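Side-chain contacts in bifunctional protein PutA (Bdellovibrio bacteriovorus, PDB 5UR2), which probably catalyses both steps of proline breakdown to glutamate, joining a flavin-dependent proline dehydrogenase and an NAD-dependent glutamate semialdehyde dehydrogenase in one chain: residues Ile458-Lys461 with Phe465-Glu468; Leu560-Ala565 with His607-Gln612; Cys601-Arg606 with Met937-Pro942; Val637-Asn642 with Ala646-Met651; Val652-Val657 with Lys962-Pro967. All coordinates share one frame; numbering follows the deposited sequence.

Interaction 1 (Ile458-Lys461 with Phe465-Glu468)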
# COMPACT_ATOMS: atom_id res chain seq x y z
N ILE B 458 12.62 -11.50 -23.94
CA ILE B 458 11.29 -11.39 -23.35
C ILE B 458 10.98 -9.91 -23.09
O ILE B 458 11.72 -9.24 -22.36
CB ILE B 458 11.18 -12.21 -22.06
CG1 ILE B 458 11.43 -13.70 -22.35
CG2 ILE B 458 9.82 -12.01 -21.39
CD1 ILE B 458 11.44 -14.57 -21.12
N PRO B 459 9.89 -9.37 -23.64
CA PRO B 459 9.59 -7.94 -23.45
C PRO B 459 9.25 -7.61 -22.00
O PRO B 459 8.50 -8.33 -21.34
CB PRO B 459 8.39 -7.70 -24.37
CG PRO B 459 7.78 -9.07 -24.60
CD PRO B 459 8.88 -10.07 -24.46
N LYS B 460 9.82 -6.51 -21.50
CA LYS B 460 9.57 -6.05 -20.14
C LYS B 460 8.23 -5.33 -20.10
O LYS B 460 8.04 -4.35 -20.84
CB LYS B 460 10.68 -5.11 -19.69
CG LYS B 460 12.03 -5.73 -19.39
CD LYS B 460 12.97 -4.65 -18.83
CE LYS B 460 14.41 -5.14 -18.67
NZ LYS B 460 14.49 -6.58 -18.33
N LYS B 461 7.32 -5.77 -19.24
CA LYS B 461 6.09 -5.03 -19.04
C LYS B 461 6.43 -3.66 -18.47
O LYS B 461 7.25 -3.58 -17.54
CB LYS B 461 5.14 -5.77 -18.10
CG LYS B 461 4.74 -7.15 -18.59
CD LYS B 461 4.08 -7.92 -17.46
CE LYS B 461 3.98 -9.40 -17.79
NZ LYS B 461 3.61 -10.16 -16.57
N PHE B 465 8.92 -4.05 -11.99
CA PHE B 465 10.29 -4.26 -11.54
C PHE B 465 10.84 -5.59 -12.04
O PHE B 465 10.16 -6.62 -11.96
CB PHE B 465 10.37 -4.26 -10.02
CG PHE B 465 11.72 -4.64 -9.49
CD1 PHE B 465 12.72 -3.68 -9.35
CD2 PHE B 465 11.99 -5.96 -9.12
CE1 PHE B 465 13.96 -4.03 -8.86
CE2 PHE B 465 13.24 -6.32 -8.64
CZ PHE B 465 14.23 -5.35 -8.51
N TYR B 466 12.09 -5.57 -12.49
CA TYR B 466 12.81 -6.78 -12.87
C TYR B 466 14.12 -6.85 -12.10
O TYR B 466 14.79 -5.83 -11.89
CB TYR B 466 13.10 -6.84 -14.39
CG TYR B 466 11.83 -7.03 -15.18
CD1 TYR B 466 11.06 -5.93 -15.60
CD2 TYR B 466 11.36 -8.31 -15.45
CE1 TYR B 466 9.87 -6.12 -16.29
CE2 TYR B 466 10.17 -8.51 -16.16
CZ TYR B 466 9.42 -7.41 -16.57
OH TYR B 466 8.24 -7.64 -17.25
N ASN B 467 14.48 -8.06 -11.67
CA ASN B 467 15.75 -8.27 -11.01
C ASN B 467 16.91 -8.26 -12.01
O ASN B 467 16.76 -8.66 -13.16
CB ASN B 467 15.74 -9.60 -10.27
CG ASN B 467 14.73 -9.62 -9.15
OD1 ASN B 467 13.55 -9.91 -9.36
ND2 ASN B 467 15.20 -9.34 -7.94
N GLU B 468 18.07 -7.86 -11.53
CA GLU B 468 19.28 -7.87 -12.34
C GLU B 468 19.72 -9.31 -12.66
O GLU B 468 19.85 -10.13 -11.74
CB GLU B 468 20.39 -7.14 -11.58
CG GLU B 468 21.74 -7.20 -12.26
CD GLU B 468 21.86 -6.29 -13.47
OE1 GLU B 468 21.02 -5.38 -13.64
OE2 GLU B 468 22.80 -6.50 -14.25

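Interaction 2 (Leu560-Ala565 with His607-Gln612)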
# COMPACT_ATOMS: atom_id res chain seq x y z
N LEU B 560 19.68 9.69 -8.52
CA LEU B 560 21.01 9.45 -7.96
C LEU B 560 21.19 7.98 -7.60
O LEU B 560 22.24 7.39 -7.86
CB LEU B 560 21.23 10.34 -6.73
CG LEU B 560 21.60 11.79 -7.07
CD1 LEU B 560 21.69 12.69 -5.85
CD2 LEU B 560 22.94 11.81 -7.80
N VAL B 561 20.14 7.36 -7.05
CA VAL B 561 20.18 5.95 -6.70
C VAL B 561 20.24 5.07 -7.95
O VAL B 561 20.92 4.03 -7.97
CB VAL B 561 18.98 5.61 -5.81
CG1 VAL B 561 18.88 4.08 -5.60
CG2 VAL B 561 19.15 6.32 -4.49
N ASP B 562 19.54 5.47 -9.02
CA ASP B 562 19.66 4.76 -10.29
C ASP B 562 21.07 4.85 -10.84
O ASP B 562 21.60 3.86 -11.38
CB ASP B 562 18.66 5.30 -11.31
CG ASP B 562 17.29 4.63 -11.21
OD1 ASP B 562 17.22 3.41 -10.90
OD2 ASP B 562 16.29 5.32 -11.46
N LYS B 563 21.71 6.02 -10.74
CA LYS B 563 23.06 6.15 -11.25
C LYS B 563 24.01 5.26 -10.47
O LYS B 563 24.89 4.62 -11.06
CB LYS B 563 23.53 7.61 -11.20
CG LYS B 563 24.80 7.87 -12.03
CD LYS B 563 25.18 9.35 -12.04
CE LYS B 563 26.49 9.60 -12.81
NZ LYS B 563 27.01 10.99 -12.60
N LEU B 564 23.82 5.16 -9.15
CA LEU B 564 24.61 4.24 -8.34
C LEU B 564 24.49 2.81 -8.87
O LEU B 564 25.50 2.11 -9.04
CB LEU B 564 24.17 4.31 -6.87
CG LEU B 564 24.82 3.30 -5.93
CD1 LEU B 564 26.32 3.47 -5.97
CD2 LEU B 564 24.28 3.40 -4.49
N ALA B 565 23.27 2.37 -9.17
CA ALA B 565 23.06 1.04 -9.75
C ALA B 565 23.78 0.87 -11.08
O ALA B 565 24.33 -0.20 -11.37
CB ALA B 565 21.56 0.77 -9.93
N HIS B 607 10.16 2.39 -5.77
CA HIS B 607 9.13 2.57 -4.75
C HIS B 607 8.98 4.04 -4.37
O HIS B 607 7.85 4.53 -4.20
CB HIS B 607 9.46 1.73 -3.51
CG HIS B 607 8.28 1.42 -2.64
ND1 HIS B 607 8.41 0.86 -1.39
CD2 HIS B 607 6.95 1.59 -2.85
CE1 HIS B 607 7.21 0.70 -0.86
NE2 HIS B 607 6.31 1.14 -1.72
N MET B 608 10.09 4.77 -4.24
CA MET B 608 10.01 6.18 -3.88
C MET B 608 9.26 6.96 -4.94
O MET B 608 8.49 7.88 -4.63
CB MET B 608 11.41 6.75 -3.68
CG MET B 608 11.46 8.18 -3.08
SD MET B 608 10.87 8.18 -1.35
CE MET B 608 9.19 8.82 -1.49
N ARG B 609 9.44 6.58 -6.21
CA ARG B 609 8.72 7.22 -7.29
C ARG B 609 7.23 6.97 -7.20
O ARG B 609 6.44 7.85 -7.58
CB ARG B 609 9.27 6.75 -8.64
CG ARG B 609 10.64 7.32 -8.95
CD ARG B 609 11.20 6.75 -10.26
NE ARG B 609 12.32 7.56 -10.69
CZ ARG B 609 13.56 7.11 -10.86
NH1 ARG B 609 13.84 5.83 -10.65
NH2 ARG B 609 14.52 7.94 -11.25
N GLU B 610 6.81 5.82 -6.66
CA GLU B 610 5.39 5.63 -6.38
C GLU B 610 4.95 6.45 -5.17
O GLU B 610 3.92 7.13 -5.21
CB GLU B 610 5.07 4.15 -6.15
CG GLU B 610 5.27 3.25 -7.34
CD GLU B 610 5.00 1.80 -7.01
OE1 GLU B 610 5.91 1.12 -6.49
OE2 GLU B 610 3.85 1.34 -7.25
N LEU B 611 5.71 6.40 -4.06
CA LEU B 611 5.27 7.00 -2.80
C LEU B 611 5.34 8.53 -2.81
O LEU B 611 4.79 9.16 -1.90
CB LEU B 611 6.10 6.42 -1.64
CG LEU B 611 5.87 4.92 -1.35
CD1 LEU B 611 6.80 4.41 -0.29
CD2 LEU B 611 4.44 4.59 -0.97
N GLN B 612 6.01 9.16 -3.79
CA GLN B 612 6.02 10.62 -3.87
C GLN B 612 4.65 11.18 -4.21
O GLN B 612 4.40 12.37 -3.99
CB GLN B 612 7.01 11.11 -4.94
CG GLN B 612 6.48 10.90 -6.39
CD GLN B 612 7.49 11.31 -7.45
OE1 GLN B 612 8.04 12.41 -7.41
NE2 GLN B 612 7.77 10.40 -8.39

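Interaction 3 (Cys601-Arg606 with Met937-Pro942)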
# COMPACT_ATOMS: atom_id res chain seq x y z
N CYS B 601 18.85 -0.90 -5.03
CA CYS B 601 18.87 0.43 -5.64
C CYS B 601 17.65 0.66 -6.51
O CYS B 601 16.90 1.63 -6.33
CB CYS B 601 20.13 0.58 -6.49
SG CYS B 601 21.66 0.73 -5.58
N ARG B 602 17.43 -0.23 -7.48
CA ARG B 602 16.35 0.01 -8.43
C ARG B 602 14.99 -0.13 -7.76
O ARG B 602 14.08 0.64 -8.06
CB ARG B 602 16.48 -0.95 -9.62
CG ARG B 602 17.82 -0.83 -10.30
CD ARG B 602 17.63 -0.95 -11.79
NE ARG B 602 18.90 -1.05 -12.49
CZ ARG B 602 19.64 -0.01 -12.87
NH1 ARG B 602 19.26 1.24 -12.59
NH2 ARG B 602 20.77 -0.21 -13.53
N TYR B 603 14.84 -1.10 -6.85
CA TYR B 603 13.54 -1.32 -6.21
C TYR B 603 13.17 -0.15 -5.30
O TYR B 603 12.04 0.35 -5.34
CB TYR B 603 13.56 -2.62 -5.44
CG TYR B 603 12.24 -3.02 -4.80
CD1 TYR B 603 11.32 -3.82 -5.49
CD2 TYR B 603 11.92 -2.61 -3.51
CE1 TYR B 603 10.10 -4.22 -4.89
CE2 TYR B 603 10.72 -2.99 -2.91
CZ TYR B 603 9.81 -3.79 -3.60
OH TYR B 603 8.63 -4.17 -3.00
N TYR B 604 14.10 0.30 -4.46
CA TYR B 604 13.73 1.40 -3.58
C TYR B 604 13.57 2.69 -4.37
O TYR B 604 12.72 3.51 -4.03
CB TYR B 604 14.75 1.56 -2.44
CG TYR B 604 14.78 0.33 -1.53
CD1 TYR B 604 13.60 -0.34 -1.20
CD2 TYR B 604 15.99 -0.18 -1.06
CE1 TYR B 604 13.61 -1.47 -0.39
CE2 TYR B 604 16.02 -1.33 -0.26
CZ TYR B 604 14.82 -1.97 0.07
OH TYR B 604 14.84 -3.10 0.85
N ALA B 605 14.35 2.86 -5.45
CA ALA B 605 14.13 4.04 -6.29
C ALA B 605 12.76 3.97 -6.96
O ALA B 605 12.02 4.96 -6.97
CB ALA B 605 15.25 4.18 -7.33
N ARG B 606 12.40 2.79 -7.47
CA ARG B 606 11.06 2.62 -8.04
C ARG B 606 9.98 2.89 -6.99
O ARG B 606 8.99 3.57 -7.28
CB ARG B 606 10.92 1.22 -8.62
CG ARG B 606 9.54 0.89 -9.19
CD ARG B 606 9.53 -0.57 -9.70
NE ARG B 606 8.28 -0.92 -10.37
CZ ARG B 606 7.16 -1.20 -9.71
NH1 ARG B 606 7.12 -1.15 -8.38
NH2 ARG B 606 6.06 -1.50 -10.39
N MET B 937 15.38 -13.03 -3.11
CA MET B 937 15.64 -11.94 -4.04
C MET B 937 14.65 -10.80 -3.81
O MET B 937 13.49 -11.02 -3.45
CB MET B 937 15.55 -12.40 -5.49
CG MET B 937 16.51 -13.55 -5.83
SD MET B 937 16.32 -14.05 -7.54
CE MET B 937 17.06 -12.68 -8.43
N VAL B 938 15.13 -9.58 -4.04
CA VAL B 938 14.27 -8.41 -3.98
C VAL B 938 13.02 -8.64 -4.82
O VAL B 938 13.09 -9.20 -5.92
CB VAL B 938 15.04 -7.17 -4.47
CG1 VAL B 938 14.09 -5.96 -4.59
CG2 VAL B 938 16.22 -6.91 -3.52
N ASP B 939 11.87 -8.21 -4.28
CA ASP B 939 10.55 -8.27 -4.90
C ASP B 939 10.01 -9.70 -4.95
O ASP B 939 8.85 -9.92 -4.59
CB ASP B 939 10.59 -7.62 -6.31
CG ASP B 939 9.23 -7.60 -6.99
OD1 ASP B 939 8.28 -6.99 -6.44
OD2 ASP B 939 9.13 -8.16 -8.12
N ARG B 940 10.83 -10.67 -5.34
CA ARG B 940 10.38 -12.06 -5.43
C ARG B 940 10.14 -12.67 -4.05
O ARG B 940 9.17 -13.42 -3.87
CB ARG B 940 11.39 -12.90 -6.20
CG ARG B 940 11.69 -12.41 -7.59
CD ARG B 940 12.50 -13.42 -8.36
NE ARG B 940 12.99 -12.84 -9.59
CZ ARG B 940 13.68 -13.49 -10.52
NH1 ARG B 940 13.99 -14.78 -10.38
NH2 ARG B 940 14.08 -12.84 -11.61
N HIS B 941 11.03 -12.43 -3.09
CA HIS B 941 10.93 -13.05 -1.76
C HIS B 941 11.28 -12.02 -0.68
O HIS B 941 12.35 -12.09 -0.06
CB HIS B 941 11.85 -14.27 -1.65
CG HIS B 941 12.06 -14.99 -2.94
ND1 HIS B 941 13.20 -14.82 -3.70
CD2 HIS B 941 11.31 -15.91 -3.58
CE1 HIS B 941 13.12 -15.58 -4.77
NE2 HIS B 941 11.98 -16.26 -4.73
N PRO B 942 10.38 -11.08 -0.41
CA PRO B 942 10.68 -10.06 0.62
C PRO B 942 11.08 -10.75 1.92
O PRO B 942 10.42 -11.68 2.38
CB PRO B 942 9.35 -9.30 0.74
CG PRO B 942 8.71 -9.47 -0.60
CD PRO B 942 9.03 -10.90 -0.97
O HOH W 1 7.20 -6.23 -3.95

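Interaction 4 (Val637-Asn642 with Ala646-Met651)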
# COMPACT_ATOMS: atom_id res chain seq x y z
N VAL B 637 23.45 3.43 10.00
CA VAL B 637 23.44 2.16 9.28
C VAL B 637 24.60 1.30 9.80
O VAL B 637 25.78 1.66 9.65
CB VAL B 637 23.55 2.38 7.76
CG1 VAL B 637 23.80 1.06 7.04
CG2 VAL B 637 22.26 3.04 7.25
N ILE B 638 24.27 0.18 10.42
CA ILE B 638 25.24 -0.74 11.00
C ILE B 638 25.05 -2.08 10.30
O ILE B 638 24.11 -2.83 10.59
CB ILE B 638 25.08 -0.83 12.52
CG1 ILE B 638 25.21 0.57 13.11
CG2 ILE B 638 26.09 -1.80 13.17
CD1 ILE B 638 25.39 0.58 14.60
N ALA B 639 25.96 -2.38 9.36
CA ALA B 639 25.75 -3.41 8.37
C ALA B 639 26.64 -4.62 8.64
O ALA B 639 27.72 -4.49 9.23
CB ALA B 639 26.02 -2.89 6.95
N PRO B 640 26.23 -5.80 8.21
CA PRO B 640 27.03 -7.00 8.45
C PRO B 640 28.07 -7.23 7.36
O PRO B 640 28.18 -6.44 6.42
CB PRO B 640 25.98 -8.11 8.46
CG PRO B 640 25.01 -7.65 7.41
CD PRO B 640 24.95 -6.11 7.54
N TRP B 641 28.86 -8.30 7.50
CA TRP B 641 29.89 -8.64 6.53
C TRP B 641 29.48 -9.74 5.56
O TRP B 641 30.16 -9.92 4.54
CB TRP B 641 31.18 -9.08 7.25
CG TRP B 641 30.92 -10.07 8.34
CD1 TRP B 641 30.77 -9.81 9.68
CD2 TRP B 641 30.72 -11.49 8.18
NE1 TRP B 641 30.51 -10.99 10.36
CE2 TRP B 641 30.46 -12.02 9.46
CE3 TRP B 641 30.72 -12.35 7.07
CZ2 TRP B 641 30.21 -13.38 9.67
CZ3 TRP B 641 30.48 -13.70 7.27
CH2 TRP B 641 30.22 -14.20 8.57
N ASN B 642 28.41 -10.50 5.84
CA ASN B 642 28.19 -11.72 5.05
C ASN B 642 27.56 -11.45 3.69
O ASN B 642 27.71 -12.26 2.78
CB ASN B 642 27.37 -12.73 5.84
CG ASN B 642 25.94 -12.30 6.05
OD1 ASN B 642 25.64 -11.11 6.16
ND2 ASN B 642 25.04 -13.28 6.13
N ALA B 646 25.43 -5.86 -0.69
CA ALA B 646 23.99 -5.84 -0.92
C ALA B 646 23.23 -5.29 0.29
O ALA B 646 22.45 -4.35 0.16
CB ALA B 646 23.49 -7.24 -1.30
N ILE B 647 23.44 -5.87 1.47
CA ILE B 647 22.65 -5.45 2.63
C ILE B 647 22.98 -4.01 3.01
O ILE B 647 22.09 -3.17 3.18
CB ILE B 647 22.86 -6.43 3.80
CG1 ILE B 647 22.19 -7.77 3.46
CG2 ILE B 647 22.31 -5.82 5.09
CD1 ILE B 647 22.26 -8.86 4.56
N LEU B 648 24.27 -3.69 3.09
CA LEU B 648 24.71 -2.33 3.30
C LEU B 648 24.10 -1.37 2.28
O LEU B 648 23.55 -0.32 2.64
CB LEU B 648 26.25 -2.27 3.25
CG LEU B 648 26.88 -0.89 3.32
CD1 LEU B 648 26.58 -0.20 4.65
CD2 LEU B 648 28.38 -0.95 3.04
N ALA B 649 24.16 -1.72 0.99
CA ALA B 649 23.60 -0.82 -0.03
C ALA B 649 22.08 -0.66 0.11
O ALA B 649 21.55 0.44 -0.07
CB ALA B 649 23.93 -1.32 -1.44
N GLY B 650 21.37 -1.75 0.41
CA GLY B 650 19.93 -1.65 0.61
C GLY B 650 19.55 -0.72 1.75
O GLY B 650 18.62 0.08 1.64
N MET B 651 20.24 -0.83 2.88
CA MET B 651 19.98 0.07 4.01
C MET B 651 20.27 1.52 3.62
O MET B 651 19.45 2.41 3.85
CB MET B 651 20.82 -0.33 5.23
CG MET B 651 20.48 -1.68 5.86
SD MET B 651 21.79 -2.17 7.03
CE MET B 651 20.91 -3.28 8.13
O HOH W 2 26.33 -5.44 4.64

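Interaction 5 (Val652-Val657 with Lys962-Pro967)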
# COMPACT_ATOMS: atom_id res chain seq x y z
N VAL B 652 21.42 1.76 2.98
CA VAL B 652 21.85 3.12 2.67
C VAL B 652 20.93 3.76 1.63
O VAL B 652 20.54 4.93 1.77
CB VAL B 652 23.32 3.14 2.21
CG1 VAL B 652 23.72 4.53 1.68
CG2 VAL B 652 24.24 2.79 3.35
N THR B 653 20.62 3.03 0.54
CA THR B 653 19.80 3.64 -0.51
C THR B 653 18.36 3.81 -0.05
O THR B 653 17.71 4.81 -0.41
CB THR B 653 19.84 2.83 -1.80
OG1 THR B 653 19.41 1.49 -1.56
CG2 THR B 653 21.23 2.82 -2.39
N ALA B 654 17.82 2.86 0.72
CA ALA B 654 16.46 3.04 1.23
C ALA B 654 16.38 4.29 2.09
O ALA B 654 15.52 5.15 1.87
CB ALA B 654 16.00 1.82 2.03
N ALA B 655 17.31 4.44 3.03
CA ALA B 655 17.33 5.61 3.90
C ALA B 655 17.48 6.89 3.09
O ALA B 655 16.73 7.84 3.27
CB ALA B 655 18.46 5.48 4.92
N ALA B 656 18.46 6.91 2.20
CA ALA B 656 18.76 8.13 1.46
C ALA B 656 17.67 8.46 0.45
O ALA B 656 17.25 9.63 0.35
CB ALA B 656 20.12 8.00 0.77
N VAL B 657 17.17 7.46 -0.29
CA VAL B 657 16.15 7.79 -1.29
C VAL B 657 14.89 8.30 -0.60
O VAL B 657 14.16 9.12 -1.16
CB VAL B 657 15.83 6.59 -2.21
CG1 VAL B 657 14.75 5.68 -1.59
CG2 VAL B 657 15.35 7.10 -3.56
N LYS B 962 8.83 2.50 3.83
CA LYS B 962 8.05 3.32 4.76
C LYS B 962 8.64 3.35 6.17
O LYS B 962 8.39 4.31 6.92
CB LYS B 962 6.61 2.82 4.82
CG LYS B 962 5.84 2.98 3.49
CD LYS B 962 4.48 2.32 3.59
CE LYS B 962 3.70 2.48 2.33
NZ LYS B 962 2.30 1.99 2.49
N GLN B 963 9.40 2.32 6.55
CA GLN B 963 10.04 2.32 7.87
C GLN B 963 11.04 3.46 8.03
O GLN B 963 11.38 3.83 9.16
CB GLN B 963 10.76 0.99 8.09
CG GLN B 963 9.85 -0.22 8.30
CD GLN B 963 9.24 -0.22 9.69
OE1 GLN B 963 8.17 0.34 9.91
NE2 GLN B 963 9.95 -0.81 10.65
N TYR B 964 11.55 4.00 6.91
CA TYR B 964 12.47 5.12 6.92
C TYR B 964 11.76 6.46 6.81
O TYR B 964 12.43 7.48 6.62
CB TYR B 964 13.48 4.96 5.77
CG TYR B 964 14.39 3.76 5.94
CD1 TYR B 964 14.00 2.50 5.50
CD2 TYR B 964 15.62 3.90 6.56
CE1 TYR B 964 14.84 1.40 5.66
CE2 TYR B 964 16.46 2.83 6.72
CZ TYR B 964 16.07 1.58 6.28
OH TYR B 964 16.94 0.53 6.47
N MET B 965 10.43 6.48 6.95
CA MET B 965 9.63 7.67 6.72
C MET B 965 8.60 7.80 7.83
O MET B 965 8.45 6.90 8.67
CB MET B 965 8.96 7.64 5.32
CG MET B 965 10.00 7.63 4.21
SD MET B 965 9.35 7.79 2.53
CE MET B 965 8.20 6.43 2.48
N GLU B 966 7.92 8.95 7.87
CA GLU B 966 6.77 9.22 8.70
C GLU B 966 5.55 9.48 7.82
O GLU B 966 5.65 10.24 6.85
CB GLU B 966 6.97 10.45 9.63
CG GLU B 966 7.93 10.26 10.78
CD GLU B 966 7.41 9.31 11.81
OE1 GLU B 966 6.17 9.31 12.03
OE2 GLU B 966 8.23 8.56 12.39
N PRO B 967 4.41 8.89 8.15
CA PRO B 967 3.18 9.26 7.44
C PRO B 967 2.70 10.62 7.91
O PRO B 967 2.88 10.99 9.07
CB PRO B 967 2.20 8.16 7.87
CG PRO B 967 2.65 7.85 9.31
CD PRO B 967 4.16 7.98 9.29

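Interaction 1 (Ile458-Lys461 with Phe465-Glu468)
Tyr466 reaches from one arm of a loop to the other and meets Lys460 and Lys461 there. It is a surface contact within one loop, between helix 440-444 and helix 476-491. The tight part of the contact is the phenol end of the ring. Lys461 N comes in at the ring edge, near its plane, and donates to Tyr466 OH at 2.9 Å. The N-H...O angle is 153°, so the bond is fairly straight. Beside this bond Lys461 CB is 3.7 Å from Tyr466 OH.

Lys460 lies over one face of the same ring. The two side chains slide past each other in opposite directions. Lys460 CB is 3.6 Å from Tyr466 CE1. Lys460 CG sits 4.1 Å from the ring centroid, a CH-pi contact over the face. Farther out, the lysine chain is straight until chi4, which bends at -32° and turns NZ back over the inner end of the ring. NZ then stands 4.6 Å from the centroid of the Tyr466 ring. This cation-pi contact is off-centre, 28° from the ring normal.

The other side of the contact is loose. Both lysines are exposed to solvent, and the chain of Lys461 leads away beyond its first carbons. The tyrosine arm itself is anchored to the aldehyde dehydrogenase fold. Asn467 ND2 bonds to Val938 O and its OD1 to Arg940 NE, while Glu468 N bonds to Asp599 on helix 587-611.

One backbone bond therefore fixes the phenol end. The lysine adds a methylene cover and a positive charge, which probably gains some stabilisation from the ring electrons while staying on the solvent side.

Interaction 2 (Leu560-Ala565 with His607-Gln612)
Asp562 and Arg609 both place CG beside the backbone N, anti to the carbonyl carbon, with chi1 -86° in the aspartate. The arginine chain then runs extended from CG to NE, and the two side chains approach from opposite directions. They form a salt bridge between two helices of the aldehyde dehydrogenase fold, 554-570 and 587-611.

A single carboxylate oxygen does the work. Arg609 NH1 donates to Asp562 OD2 at 2.6 Å. The bond is straight, at 159°, and the oxygen lies close to the guanidinium plane. It is met on its syn side. Arg609 NH2 also points to Asp562 OD2, at 3.2 Å, but this second bond is weak. The carboxylate and guanidinium planes are only 16° apart, so the two groups meet nearly flat, edge on. This is not the paired form in which each oxygen takes one nitrogen.

Each group has further charged neighbours. Asp562 OD1 makes a long, weak ion pair with Arg602 NH1, and Arg609 NE bridges to Glu555 OE1. The arginine therefore ties to helix 554-570 at two points, which would restrict the rotation of its head group. Both residues of the bridge are partly exposed, so solvent probably weakens the attraction.

The backbone of the arginine is used as well, near the end of its helix. Gln612 NE2 donates to Arg609 O at 3.0 Å, in the carbonyl plane and on a lone pair.

Interaction 3 (Cys601-Arg606 with Met937-Pro942)
The Tyr603 ring meets Asp939 at its edge: OD1 lies near the ring plane, 3.7 Å from Tyr603 CE1. The carboxylate is turned 41° from the ring. Val938 CG1 approaches the base of the ring obliquely, and Phe465 meets the ring edge-to-face. The other flat groups belong to the loop itself. His941 has Arg940 CB over one face, and at its edge Met937 N donates to His941 ND1 at 2.9 Å.

Tyr603 reaches the loop because chi1 is -176°, which carries its ring straight out from helix 587-611. The packing is close at the root of the side chain. Val938 CG1 is 3.5 Å from Tyr603 CB and equally near Tyr603 CG. At the other end a water joins the polar tips. It lies 2.7 Å from Tyr603 OH and donates to Asp939 OD1 at 2.8 Å. The hydroxyl and the carboxylate are thus linked through the water and not by a direct bond.

Asp939 has positive phi, and Arg940 N bonds to Val938 O at 2.8 Å. This is a classic gamma turn centred on Asp939, and it sets the valine and the aspartate side by side against the tyrosine. The back of the loop meets the second subunit, where His941 NE2 bonds to Glu623 of that subunit and Arg940 O to its Ser625. The contact thus seats a gamma-turn loop of the aldehyde dehydrogenase fold between a helix of its own subunit and the dimer partner.

Interaction 4 (Val637-Asn642 with Ala646-Met651)
Pro640 O and Leu648 N hold one water between them. It donates to Pro640 O at 2.8 Å. It also accepts a weak bond from Leu648 N at 3.1 Å. Leu648 lies in the first turn of helix 646-657, where amides have no carbonyl of the preceding turn to bond to, so the water serves one of them.

Around this bridge the contact is apolar. Pro640 CD packs on Ile647 CG2 at 3.6 Å, the two side chains crossing at about a right angle. Ala639 CB meets Leu648 CD1, also at 3.6 Å. The leucine holds CG anti to the backbone N (chi1 174°), which brings its end round to the strand. Val637 CG1 lies 3.8 Å from Met651 CB, with Met651 SD equally near. The methionine chain is extended beyond CG, and its CE ends 4.1 Å from Ile638 O.

The residues belong to the first beta-alpha-beta unit of the Rossmann-type domain, strand 623-638, helix 646-657 and strand 661-665. In the connecting loop, the side chain of Asn642 is about 5 Å from that of the predicted catalytic Cys780. Its ND2 bonds to Gln778 O. In related aldehyde dehydrogenases the asparagine of this Pro-Trp-Asn-Phe-Pro sequence helps form the oxyanion hole.

Dispersion and the hydrophobic effect thus probably hold helix to strand, while a water supplies the polar link at the helix start.

Interaction 5 (Val652-Val657 with Lys962-Pro967)
Tyr964 carries this contact with Ala654 and Ala655. It packs its ring on helix 646-657, the helix of the beta-alpha-beta unit between strands 623-638 and 661-665 in the Rossmann-type domain. Its CG stands anti to the carbonyl carbon (chi1 -65°), and CB serves as the stem that turns the ring to the helix. From there each ring atom can be followed outward. Tyr964 CG is 4.0 Å from Ala655 CA. Along one side of the ring, Tyr964 CD2 touches Ala655 CB at 3.6 Å, and CE2 lies 3.8 Å from that same methyl. Along the other side, Tyr964 CD1 and CE1 face Ala654, with CE1 3.8 Å from Ala654 CB.

The Ala654 methyl makes a CH-pi contact over the ring face. It stands 4.2 Å from the Tyr964 ring centroid and 27° off the normal. Ala655 N lies over the same face, displaced from the centre. Two small methyls in sequence therefore let the flat ring come close to the helix backbone. At the tip, Tyr964 OH bonds to the hydroxyl of Tyr960. All three touching residues are buried, so this bond satisfies a phenol oxygen in the interior.

Tyr964 stands at the turn that leads into strand 965-973, which pairs antiparallel with strand 623-638. Nearby, Lys962 NZ forms a salt bridge with Asp959 of the second subunit. Asn660 ND2 bonds to both Tyr964 O and Ala655 O, tying the two backbones together. Gln963 and Tyr964 occupy the corners of a type I turn, closed by Met965 N to Lys962 O at 3.0 Å.

Interaction 1 comes first along the chain, in the loop between helices 440-444 and 476-491; the other four lie in the aldehyde dehydrogenase fold. It touches interaction 3 through Asn467 and Phe465, their centres 12 Å apart. Interactions 2 and 3 share helix 587-611, with centres 11 Å apart, and their segments alternate along the chain, as do those of 3 and 5. Interaction 4 closes before 5 opens; both use helix 646-657 and reach one sheet. Cys601 and Tyr604 pack against Thr653 and so join helices 587-611 and 646-657. Interactions 3 and 5 also meet the second subunit. The set thus runs from the loop through helices to the Rossmann-type sheet and the dimer interface.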